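Local coordinates for kojibiose phosphorylase (Gut metagenome, PDB 6W0P), which is a glycoside hydrolase family 65 enzyme with an N-terminal beta-sandwich domain, a helical barrel as catalytic domain and a small C-terminal beta domain, at residues N294-K299 with Y362-A367; M674-G679 with K698-Y703; L714-D719 with V723-K728. All coordinates share one frame; numbering follows the deposited sequence.

Interactions 1, 2 and 3 follow one another along the chain and gather where the helical barrel meets the C-terminal beta domain. Interaction 1 brings helix 282-300 against the start of helix 365-376, interaction 2 sets helix 666-680 against the lead-in to strand 702-709, and interaction 3 pairs strands 712-718 and 722-726. Strands 702-709 and 712-718 are sheet neighbours, so interactions 2 and 3, with centres about 14 Å apart, touch through Tyr703 and Val718. Interactions 1 and 2, about 20 Å between centres, meet where Tyr362 packs on Tyr678. Interactions 1 and 3 do not touch; their centres are about 17 Å apart. Interaction 2 thus links a barrel helix to the sheet that holds interaction 3.

Interaction 1: N294-K299 with Y362-A367; sequences NHFYQK and YSNQEA
Lys299 and Phe296, near the C-terminal end of helix 282-300, reach across to Asn364, the N-cap of helix 365-376 in the family 65 catalytic domain, and to Ser363 just before it. The lysine chain starts beside its own backbone N and bends at chi3, which swings CE and NZ over to the turn before the second helix. There NZ gives a hydrogen bond to Ser363 O at 2.8 Å, arriving nearly in line with the carbonyl at a C=O...N angle of 161°. The same ammonium group has a weak bond to His295 NE2, one helical turn back, so the tip of the lysine is held between its own helix and the neighbouring loop. His295 also lies over Phe296, with CD2 3.9 Å above the centre of the ring. Asn364 instead comes to the edge of that ring, where its ND2 is 3.6 Å from Phe296 CE2 and the amide and ring planes are 42° apart. With CG anti to the backbone N (chi1 -175°), Asn364 brings OD1 to Ala367 N for a weak capping bond, while ND2 makes a weak bond to His326 O. The hydroxyl of Ser363 is bonded to Phe359 O, while its carbonyl takes the lysine. Phe296 also meets the ring of Phe292 and the side chain of Ile322 from helix 308-324. Beyond the lysine bond, a water sits between the two backbones, 2.7 Å from Lys299 O and 2.7 Å from Tyr362 O.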
loop_
_atom_site.group_PDB
_atom_site.type_symbol
_atom_site.label_atom_id
_atom_site.label_comp_id
_atom_site.label_asym_id
_atom_site.label_seq_id
_atom_site.Cartn_x
_atom_site.Cartn_y
_atom_site.Cartn_z
ATOM N N ASN A 294 -4.454 1.557 -47.906
ATOM C CA ASN A 294 -4.748 2.652 -48.865
ATOM C C ASN A 294 -6.056 3.333 -48.436
ATOM O O ASN A 294 -6.099 4.552 -48.402
ATOM C CB ASN A 294 -4.884 2.185 -50.313
ATOM C CG ASN A 294 -3.572 1.807 -50.970
ATOM O OD1 ASN A 294 -2.488 2.140 -50.486
ATOM N ND2 ASN A 294 -3.665 1.088 -52.076
ATOM N N HIS A 295 -7.084 2.544 -48.118
ATOM C CA HIS A 295 -8.397 3.035 -47.626
ATOM C C HIS A 295 -8.172 3.926 -46.394
ATOM O O HIS A 295 -8.689 5.059 -46.403
ATOM C CB HIS A 295 -9.339 1.850 -47.380
ATOM C CG HIS A 295 -10.606 2.226 -46.698
ATOM N ND1 HIS A 295 -11.716 2.687 -47.398
ATOM C CD2 HIS A 295 -10.936 2.241 -45.389
ATOM C CE1 HIS A 295 -12.690 2.932 -46.541
ATOM N NE2 HIS A 295 -12.228 2.683 -45.302
ATOM N N PHE A 296 -7.413 3.457 -45.388
ATOM C CA PHE A 296 -7.215 4.201 -44.115
ATOM C C PHE A 296 -6.354 5.440 -44.377
ATOM O O PHE A 296 -6.650 6.445 -43.706
ATOM C CB PHE A 296 -6.751 3.295 -42.965
ATOM C CG PHE A 296 -7.902 2.493 -42.388
ATOM C CD1 PHE A 296 -8.117 1.170 -42.759
ATOM C CD2 PHE A 296 -8.839 3.095 -41.552
ATOM C CE1 PHE A 296 -9.208 0.464 -42.276
ATOM C CE2 PHE A 296 -9.935 2.393 -41.080
ATOM C CZ PHE A 296 -10.120 1.079 -41.445
ATOM N N TYR A 297 -5.410 5.415 -45.334
ATOM C CA TYR A 297 -4.553 6.593 -45.615
ATOM C C TYR A 297 -5.388 7.634 -46.393
ATOM O O TYR A 297 -5.178 8.844 -46.149
ATOM C CB TYR A 297 -3.207 6.209 -46.248
ATOM C CG TYR A 297 -2.212 5.598 -45.280
ATOM C CD1 TYR A 297 -1.710 4.324 -45.492
ATOM C CD2 TYR A 297 -1.792 6.254 -44.122
ATOM C CE1 TYR A 297 -0.813 3.739 -44.612
ATOM C CE2 TYR A 297 -0.891 5.687 -43.233
ATOM C CZ TYR A 297 -0.392 4.425 -43.487
ATOM O OH TYR A 297 0.486 3.826 -42.645
ATOM N N GLN A 298 -6.335 7.196 -47.236
ATOM C CA GLN A 298 -7.258 8.080 -47.994
ATOM C C GLN A 298 -8.157 8.838 -47.000
ATOM O O GLN A 298 -8.572 9.975 -47.330
ATOM C CB GLN A 298 -8.145 7.302 -48.973
ATOM C CG GLN A 298 -7.448 6.896 -50.260
ATOM C CD GLN A 298 -6.807 8.054 -50.989
ATOM O OE1 GLN A 298 -7.381 9.149 -51.085
ATOM N NE2 GLN A 298 -5.610 7.818 -51.524
ATOM N N LYS A 299 -8.438 8.223 -45.847
ATOM C CA LYS A 299 -9.350 8.767 -44.823
ATOM C C LYS A 299 -8.577 9.684 -43.862
ATOM O O LYS A 299 -9.184 10.681 -43.400
ATOM C CB LYS A 299 -10.137 7.633 -44.157
ATOM C CG LYS A 299 -11.303 7.120 -45.011
ATOM C CD LYS A 299 -12.345 6.317 -44.282
ATOM C CE LYS A 299 -11.743 5.191 -43.456
ATOM N NZ LYS A 299 -12.757 4.393 -42.689
ATOM N N TYR A 362 -13.267 10.404 -36.212
ATOM C CA TYR A 362 -13.088 11.184 -37.461
ATOM C C TYR A 362 -12.599 10.305 -38.616
ATOM O O TYR A 362 -12.455 10.851 -39.713
ATOM C CB TYR A 362 -12.158 12.368 -37.198
ATOM C CG TYR A 362 -12.813 13.480 -36.430
ATOM C CD1 TYR A 362 -13.692 14.351 -37.053
ATOM C CD2 TYR A 362 -12.574 13.649 -35.074
ATOM C CE1 TYR A 362 -14.299 15.370 -36.345
ATOM C CE2 TYR A 362 -13.165 14.670 -34.351
ATOM C CZ TYR A 362 -14.046 15.523 -34.991
ATOM O OH TYR A 362 -14.668 16.516 -34.290
ATOM N N SER A 363 -12.393 9.005 -38.408
ATOM C CA SER A 363 -11.901 8.063 -39.452
ATOM C C SER A 363 -12.787 6.829 -39.593
ATOM O O SER A 363 -12.826 6.308 -40.690
ATOM C CB SER A 363 -10.467 7.642 -39.228
ATOM O OG SER A 363 -10.317 6.882 -38.040
ATOM N N ASN A 364 -13.425 6.323 -38.544
ATOM C CA ASN A 364 -14.008 4.954 -38.595
ATOM C C ASN A 364 -15.089 4.820 -37.525
ATOM O O ASN A 364 -14.757 4.472 -36.374
ATOM C CB ASN A 364 -12.899 3.917 -38.442
ATOM C CG ASN A 364 -13.346 2.480 -38.583
ATOM O OD1 ASN A 364 -14.540 2.213 -38.725
ATOM N ND2 ASN A 364 -12.379 1.555 -38.519
ATOM N N GLN A 365 -16.344 5.044 -37.899
ATOM C CA GLN A 365 -17.459 5.041 -36.921
ATOM C C GLN A 365 -17.538 3.704 -36.177
ATOM O O GLN A 365 -17.870 3.702 -34.972
ATOM C CB GLN A 365 -18.803 5.283 -37.593
ATOM C CG GLN A 365 -19.905 5.458 -36.565
ATOM C CD GLN A 365 -21.229 5.704 -37.227
ATOM O OE1 GLN A 365 -21.287 5.949 -38.430
ATOM N NE2 GLN A 365 -22.288 5.621 -36.441
ATOM N N GLU A 366 -17.325 2.607 -36.884
ATOM C CA GLU A 366 -17.456 1.233 -36.339
ATOM C C GLU A 366 -16.360 1.021 -35.279
ATOM O O GLU A 366 -16.640 0.416 -34.234
ATOM C CB GLU A 366 -17.402 0.245 -37.510
ATOM C CG GLU A 366 -17.804 -1.182 -37.156
ATOM C CD GLU A 366 -19.228 -1.389 -36.634
ATOM O OE1 GLU A 366 -20.092 -0.473 -36.782
ATOM O OE2 GLU A 366 -19.476 -2.491 -36.073
ATOM N N ALA A 367 -15.154 1.534 -35.511
ATOM C CA ALA A 367 -14.072 1.503 -34.509
ATOM C C ALA A 367 -14.469 2.358 -33.297
ATOM O O ALA A 367 -14.392 1.829 -32.169
ATOM C CB ALA A 367 -12.771 1.941 -35.129
HETATM O O HOH W 1 -11.668 10.553 -42.240
#

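Interaction 2: M674-G679 with K698-Y703; sequences MNIVYG and KNWNYY
Helix 666-680, at the end of the helical catalytic barrel, meets the C-terminal beta domain through Ile676, whose side-chain end reaches Trp700 in the loop leading into strand 702-709 and Tyr703 within the strand. The two branches of the isoleucine divide the work. Its CG1 lies beside the backbone N (chi1 -71°) and continues extended to CD1; CG1 comes within 3.9 Å of Trp700 CH2, and CD1 is 4.0 Å from the same atom. The approach is to the outer edge of the indole, close to its plane, and the two side chains run at about a right angle to each other. The shorter branch, CG2, looks to the other aromatic residue and lies 4.4 Å from Tyr703 CD2, a looser contact. The two rings are themselves in touch, with Tyr703 CD1 set in the plane of the indole at its edge, so the isoleucine lies beside two rings that touch each other. Phe645 of helix 638-645 also touches Ile676 and meets Trp700 with ring planes nearly perpendicular. Ile676 itself sits where the helix backbone widens into a pi-type turn over 675-679. Both aromatic residues have partners elsewhere for their polar atoms: Trp700 NE1 donates to Asp310 OD2, and Tyr703 OH is bonded to Thr695 O. The contact across the two segments is therefore purely apolar, resting on dispersion and on the burial of Ile676, Trp700 and Tyr703, while Asp310 and Thr695 satisfy the polar atoms that the two buried aromatic side chains carry.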
loop_
_atom_site.group_PDB
_atom_site.type_symbol
_atom_site.label_atom_id
_atom_site.label_comp_id
_atom_site.label_asym_id
_atom_site.label_seq_id
_atom_site.Cartn_x
_atom_site.Cartn_y
_atom_site.Cartn_z
ATOM N N MET A 674 -3.806 14.245 -32.319
ATOM C CA MET A 674 -4.609 15.247 -31.578
ATOM C C MET A 674 -3.915 16.609 -31.612
ATOM O O MET A 674 -4.605 17.610 -31.904
ATOM C CB MET A 674 -4.755 14.832 -30.116
ATOM C CG MET A 674 -5.379 13.487 -29.973
ATOM S SD MET A 674 -7.109 13.732 -29.729
ATOM C CE MET A 674 -7.145 14.179 -28.001
ATOM N N ASN A 675 -2.616 16.625 -31.275
ATOM C CA ASN A 675 -1.784 17.853 -31.268
ATOM C C ASN A 675 -1.864 18.519 -32.651
ATOM O O ASN A 675 -1.905 19.779 -32.698
ATOM C CB ASN A 675 -0.338 17.615 -30.846
ATOM C CG ASN A 675 0.264 18.813 -30.134
ATOM O OD1 ASN A 675 1.083 18.636 -29.234
ATOM N ND2 ASN A 675 -0.095 20.029 -30.550
ATOM N N ILE A 676 -1.908 17.736 -33.735
ATOM C CA ILE A 676 -1.923 18.300 -35.122
ATOM C C ILE A 676 -3.329 18.846 -35.427
ATOM O O ILE A 676 -3.403 20.034 -35.816
ATOM C CB ILE A 676 -1.414 17.277 -36.156
ATOM C CG1 ILE A 676 0.099 17.056 -35.996
ATOM C CG2 ILE A 676 -1.798 17.720 -37.562
ATOM C CD1 ILE A 676 0.700 15.941 -36.880
ATOM N N VAL A 677 -4.395 18.071 -35.175
ATOM C CA VAL A 677 -5.770 18.393 -35.673
ATOM C C VAL A 677 -6.534 19.288 -34.679
ATOM O O VAL A 677 -7.128 20.294 -35.134
ATOM C CB VAL A 677 -6.548 17.126 -36.052
ATOM C CG1 VAL A 677 -7.977 17.433 -36.431
ATOM C CG2 VAL A 677 -5.880 16.385 -37.194
ATOM N N TYR A 678 -6.538 18.988 -33.387
ATOM C CA TYR A 678 -7.132 19.872 -32.353
ATOM C C TYR A 678 -6.229 21.084 -32.101
ATOM O O TYR A 678 -6.751 22.164 -31.805
ATOM C CB TYR A 678 -7.391 19.133 -31.044
ATOM C CG TYR A 678 -8.569 18.197 -31.091
ATOM C CD1 TYR A 678 -9.854 18.670 -31.303
ATOM C CD2 TYR A 678 -8.411 16.835 -30.904
ATOM C CE1 TYR A 678 -10.951 17.818 -31.351
ATOM C CE2 TYR A 678 -9.497 15.971 -30.938
ATOM C CZ TYR A 678 -10.766 16.462 -31.183
ATOM O OH TYR A 678 -11.826 15.606 -31.171
ATOM N N GLY A 679 -4.915 20.892 -32.206
ATOM C CA GLY A 679 -3.903 21.905 -31.867
ATOM C C GLY A 679 -3.702 22.873 -33.011
ATOM O O GLY A 679 -4.407 23.897 -33.052
ATOM N N LYS A 698 6.308 26.083 -36.648
ATOM C CA LYS A 698 7.455 26.912 -37.134
ATOM C C LYS A 698 8.363 26.059 -38.026
ATOM O O LYS A 698 8.882 26.589 -38.986
ATOM C CB LYS A 698 8.220 27.568 -35.964
ATOM C CG LYS A 698 9.431 26.819 -35.415
ATOM C CD LYS A 698 9.552 26.834 -33.895
ATOM C CE LYS A 698 10.696 25.977 -33.377
ATOM N NZ LYS A 698 10.481 25.559 -31.967
ATOM N N ASN A 699 8.457 24.764 -37.739
ATOM C CA ASN A 699 9.333 23.781 -38.428
ATOM C C ASN A 699 8.735 23.287 -39.749
ATOM O O ASN A 699 9.452 22.556 -40.460
ATOM C CB ASN A 699 9.585 22.575 -37.518
ATOM C CG ASN A 699 10.249 22.983 -36.220
ATOM O OD1 ASN A 699 11.228 23.726 -36.228
ATOM N ND2 ASN A 699 9.713 22.521 -35.105
ATOM N N TRP A 700 7.471 23.569 -40.063
ATOM C CA TRP A 700 6.818 22.990 -41.272
ATOM C C TRP A 700 6.428 24.100 -42.260
ATOM O O TRP A 700 5.727 25.046 -41.850
ATOM C CB TRP A 700 5.580 22.155 -40.922
ATOM C CG TRP A 700 5.753 21.071 -39.903
ATOM C CD1 TRP A 700 6.899 20.414 -39.578
ATOM C CD2 TRP A 700 4.712 20.475 -39.104
ATOM N NE1 TRP A 700 6.652 19.495 -38.600
ATOM C CE2 TRP A 700 5.322 19.498 -38.293
ATOM C CE3 TRP A 700 3.336 20.676 -38.988
ATOM C CZ2 TRP A 700 4.604 18.713 -37.389
ATOM C CZ3 TRP A 700 2.629 19.917 -38.084
ATOM C CH2 TRP A 700 3.257 18.955 -37.280
ATOM N N ASN A 701 6.759 23.906 -43.537
ATOM C CA ASN A 701 6.301 24.752 -44.676
ATOM C C ASN A 701 4.786 24.618 -44.805
ATOM O O ASN A 701 4.116 25.626 -44.841
ATOM C CB ASN A 701 6.977 24.353 -45.990
ATOM C CG ASN A 701 8.476 24.538 -45.920
ATOM O OD1 ASN A 701 8.934 25.506 -45.301
ATOM N ND2 ASN A 701 9.230 23.617 -46.520
ATOM N N TYR A 702 4.268 23.399 -44.792
ATOM C CA TYR A 702 2.818 23.133 -44.746
ATOM C C TYR A 702 2.581 21.824 -44.009
ATOM O O TYR A 702 3.518 21.024 -43.849
ATOM C CB TYR A 702 2.222 23.180 -46.155
ATOM C CG TYR A 702 2.523 22.050 -47.113
ATOM C CD1 TYR A 702 1.924 20.801 -46.969
ATOM C CD2 TYR A 702 3.339 22.247 -48.230
ATOM C CE1 TYR A 702 2.176 19.768 -47.864
ATOM C CE2 TYR A 702 3.585 21.233 -49.146
ATOM C CZ TYR A 702 2.998 19.994 -48.958
ATOM O OH TYR A 702 3.205 18.989 -49.856
ATOM N N TYR A 703 1.353 21.632 -43.544
ATOM C CA TYR A 703 0.831 20.318 -43.118
ATOM C C TYR A 703 -0.558 20.156 -43.723
ATOM O O TYR A 703 -1.234 21.175 -44.055
ATOM C CB TYR A 703 0.804 20.183 -41.593
ATOM C CG TYR A 703 -0.032 21.214 -40.886
ATOM C CD1 TYR A 703 0.492 22.436 -40.510
ATOM C CD2 TYR A 703 -1.356 20.959 -40.573
ATOM C CE1 TYR A 703 -0.288 23.389 -39.870
ATOM C CE2 TYR A 703 -2.144 21.886 -39.911
ATOM C CZ TYR A 703 -1.609 23.109 -39.562
ATOM O OH TYR A 703 -2.391 24.021 -38.920
#

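Interaction 3: L714-D719 with V723-K728; sequences LTVKVD and VIITKK
Thr715 and Thr726 meet through their peptide groups, the flat units of this contact, which exchange two bonds. Thr726 N donates to Thr715 O at 2.8 Å, and Thr715 N to Thr726 O at 2.9 Å. Lys717 and Ile724 form the next hydrogen-bonded pair, and Ile725 CA adds a CA-H...O contact to Thr715 O at 3.2 Å. One face of the sheet carries Thr715, Lys717, Ile724 and Thr726. There Thr726 OG1, in the crowded position between backbone N and carbonyl carbon (chi1 41°), lies 3.4 Å from Thr715 CB, and a water bonded to OG1 at 2.6 Å also donates to Thr715 O. Thr715 OG1 is bonded to Lys706 NZ, and Lys717 makes a cation-pi contact with Tyr702. The other face is aliphatic: Val716 CG2 packs 4.3 Å from Ile725 CG1, and Val716 CG1 also touches Val723. Ile725 rests on Ile735 and Val737 of strand 733-737. At the far end Leu714 and Lys727 lie side by side, Leu714 CD2 being 4.1 Å from Lys727 CD. The lysine NZ is bonded to Asn731 O. The whole is an antiparallel beta hairpin whose aliphatic face packs on strand 733-737 of a second sheet, as in the beta-sandwich C-terminal domain of family 65.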
loop_
_atom_site.group_PDB
_atom_site.type_symbol
_atom_site.label_atom_id
_atom_site.label_comp_id
_atom_site.label_asym_id
_atom_site.label_seq_id
_atom_site.Cartn_x
_atom_site.Cartn_y
_atom_site.Cartn_z
ATOM N N LEU A 714 -13.046 15.345 -45.528
ATOM C CA LEU A 714 -12.440 16.702 -45.645
ATOM C C LEU A 714 -10.917 16.612 -45.703
ATOM O O LEU A 714 -10.335 15.930 -44.833
ATOM C CB LEU A 714 -12.838 17.543 -44.436
ATOM C CG LEU A 714 -14.328 17.706 -44.219
ATOM C CD1 LEU A 714 -14.586 18.242 -42.829
ATOM C CD2 LEU A 714 -14.932 18.615 -45.281
ATOM N N THR A 715 -10.318 17.339 -46.646
ATOM C CA THR A 715 -8.863 17.600 -46.753
ATOM C C THR A 715 -8.594 19.074 -46.441
ATOM O O THR A 715 -9.149 19.948 -47.126
ATOM C CB THR A 715 -8.314 17.232 -48.134
ATOM O OG1 THR A 715 -8.610 15.864 -48.419
ATOM C CG2 THR A 715 -6.824 17.449 -48.238
ATOM N N VAL A 716 -7.743 19.300 -45.445
ATOM C CA VAL A 716 -7.361 20.623 -44.918
ATOM C C VAL A 716 -5.858 20.730 -45.077
ATOM O O VAL A 716 -5.161 20.009 -44.376
ATOM C CB VAL A 716 -7.790 20.811 -43.455
ATOM C CG1 VAL A 716 -7.382 22.183 -42.956
ATOM C CG2 VAL A 716 -9.280 20.578 -43.246
ATOM N N LYS A 717 -5.414 21.622 -45.968
ATOM C CA LYS A 717 -3.995 21.984 -46.180
ATOM C C LYS A 717 -3.755 23.389 -45.622
ATOM O O LYS A 717 -4.478 24.306 -46.024
ATOM C CB LYS A 717 -3.642 21.917 -47.672
ATOM C CG LYS A 717 -2.172 22.172 -47.976
ATOM C CD LYS A 717 -1.826 21.996 -49.425
ATOM C CE LYS A 717 -0.423 22.491 -49.705
ATOM N NZ LYS A 717 0.063 22.081 -51.044
ATOM N N VAL A 718 -2.744 23.536 -44.770
ATOM C CA VAL A 718 -2.350 24.823 -44.128
ATOM C C VAL A 718 -0.900 25.144 -44.509
ATOM O O VAL A 718 -0.027 24.341 -44.178
ATOM C CB VAL A 718 -2.540 24.742 -42.609
ATOM C CG1 VAL A 718 -2.288 26.084 -41.935
ATOM C CG2 VAL A 718 -3.918 24.206 -42.269
ATOM N N ASP A 719 -0.674 26.246 -45.231
ATOM C CA ASP A 719 0.690 26.796 -45.512
ATOM C C ASP A 719 0.789 28.182 -44.872
ATOM O O ASP A 719 -0.075 28.497 -44.024
ATOM C CB ASP A 719 1.061 26.765 -47.003
ATOM C CG ASP A 719 0.255 27.671 -47.922
ATOM O OD1 ASP A 719 -0.258 28.693 -47.457
ATOM O OD2 ASP A 719 0.138 27.336 -49.104
ATOM N N VAL A 723 -5.217 28.654 -46.112
ATOM C CA VAL A 723 -5.937 27.430 -45.720
ATOM C C VAL A 723 -6.751 27.017 -46.936
ATOM O O VAL A 723 -7.537 27.822 -47.384
ATOM C CB VAL A 723 -6.823 27.679 -44.493
ATOM C CG1 VAL A 723 -7.556 26.421 -44.081
ATOM C CG2 VAL A 723 -6.001 28.230 -43.347
ATOM N N ILE A 724 -6.518 25.813 -47.443
ATOM C CA ILE A 724 -7.277 25.207 -48.564
ATOM C C ILE A 724 -7.988 23.989 -47.973
ATOM O O ILE A 724 -7.303 23.120 -47.367
ATOM C CB ILE A 724 -6.320 24.874 -49.738
ATOM C CG1 ILE A 724 -5.601 26.132 -50.228
ATOM C CG2 ILE A 724 -7.021 24.155 -50.890
ATOM C CD1 ILE A 724 -4.275 25.838 -50.917
ATOM N N ILE A 725 -9.308 23.957 -48.118
ATOM C CA ILE A 725 -10.227 22.911 -47.595
ATOM C C ILE A 725 -10.971 22.361 -48.806
ATOM O O ILE A 725 -11.531 23.204 -49.574
ATOM C CB ILE A 725 -11.194 23.494 -46.548
ATOM C CG1 ILE A 725 -10.456 24.131 -45.363
ATOM C CG2 ILE A 725 -12.192 22.448 -46.093
ATOM C CD1 ILE A 725 -11.274 25.158 -44.620
ATOM N N THR A 726 -10.958 21.035 -48.986
ATOM C CA THR A 726 -11.586 20.357 -50.142
ATOM C C THR A 726 -12.443 19.180 -49.662
ATOM O O THR A 726 -12.135 18.576 -48.607
ATOM C CB THR A 726 -10.541 19.936 -51.192
ATOM O OG1 THR A 726 -9.367 19.405 -50.564
ATOM C CG2 THR A 726 -10.107 21.079 -52.081
ATOM N N LYS A 727 -13.463 18.854 -50.452
ATOM C CA LYS A 727 -14.241 17.596 -50.367
ATOM C C LYS A 727 -14.828 17.267 -51.748
ATOM O O LYS A 727 -14.879 18.156 -52.608
ATOM C CB LYS A 727 -15.313 17.706 -49.272
ATOM C CG LYS A 727 -16.581 18.464 -49.617
ATOM C CD LYS A 727 -17.517 18.667 -48.455
ATOM C CE LYS A 727 -18.680 19.564 -48.831
ATOM N NZ LYS A 727 -19.490 19.018 -49.945
ATOM N N LYS A 728 -15.309 16.030 -51.912
ATOM C CA LYS A 728 -15.869 15.498 -53.187
ATOM C C LYS A 728 -17.396 15.379 -53.098
ATOM O O LYS A 728 -18.021 15.135 -54.130
ATOM C CB LYS A 728 -15.251 14.125 -53.486
ATOM C CG LYS A 728 -13.730 14.101 -53.527
ATOM C CD LYS A 728 -13.149 14.911 -54.657
ATOM C CE LYS A 728 -12.434 14.049 -55.672
ATOM N NZ LYS A 728 -11.147 13.571 -55.120
HETATM O O HOH W 2 -7.447 20.875 -49.543
#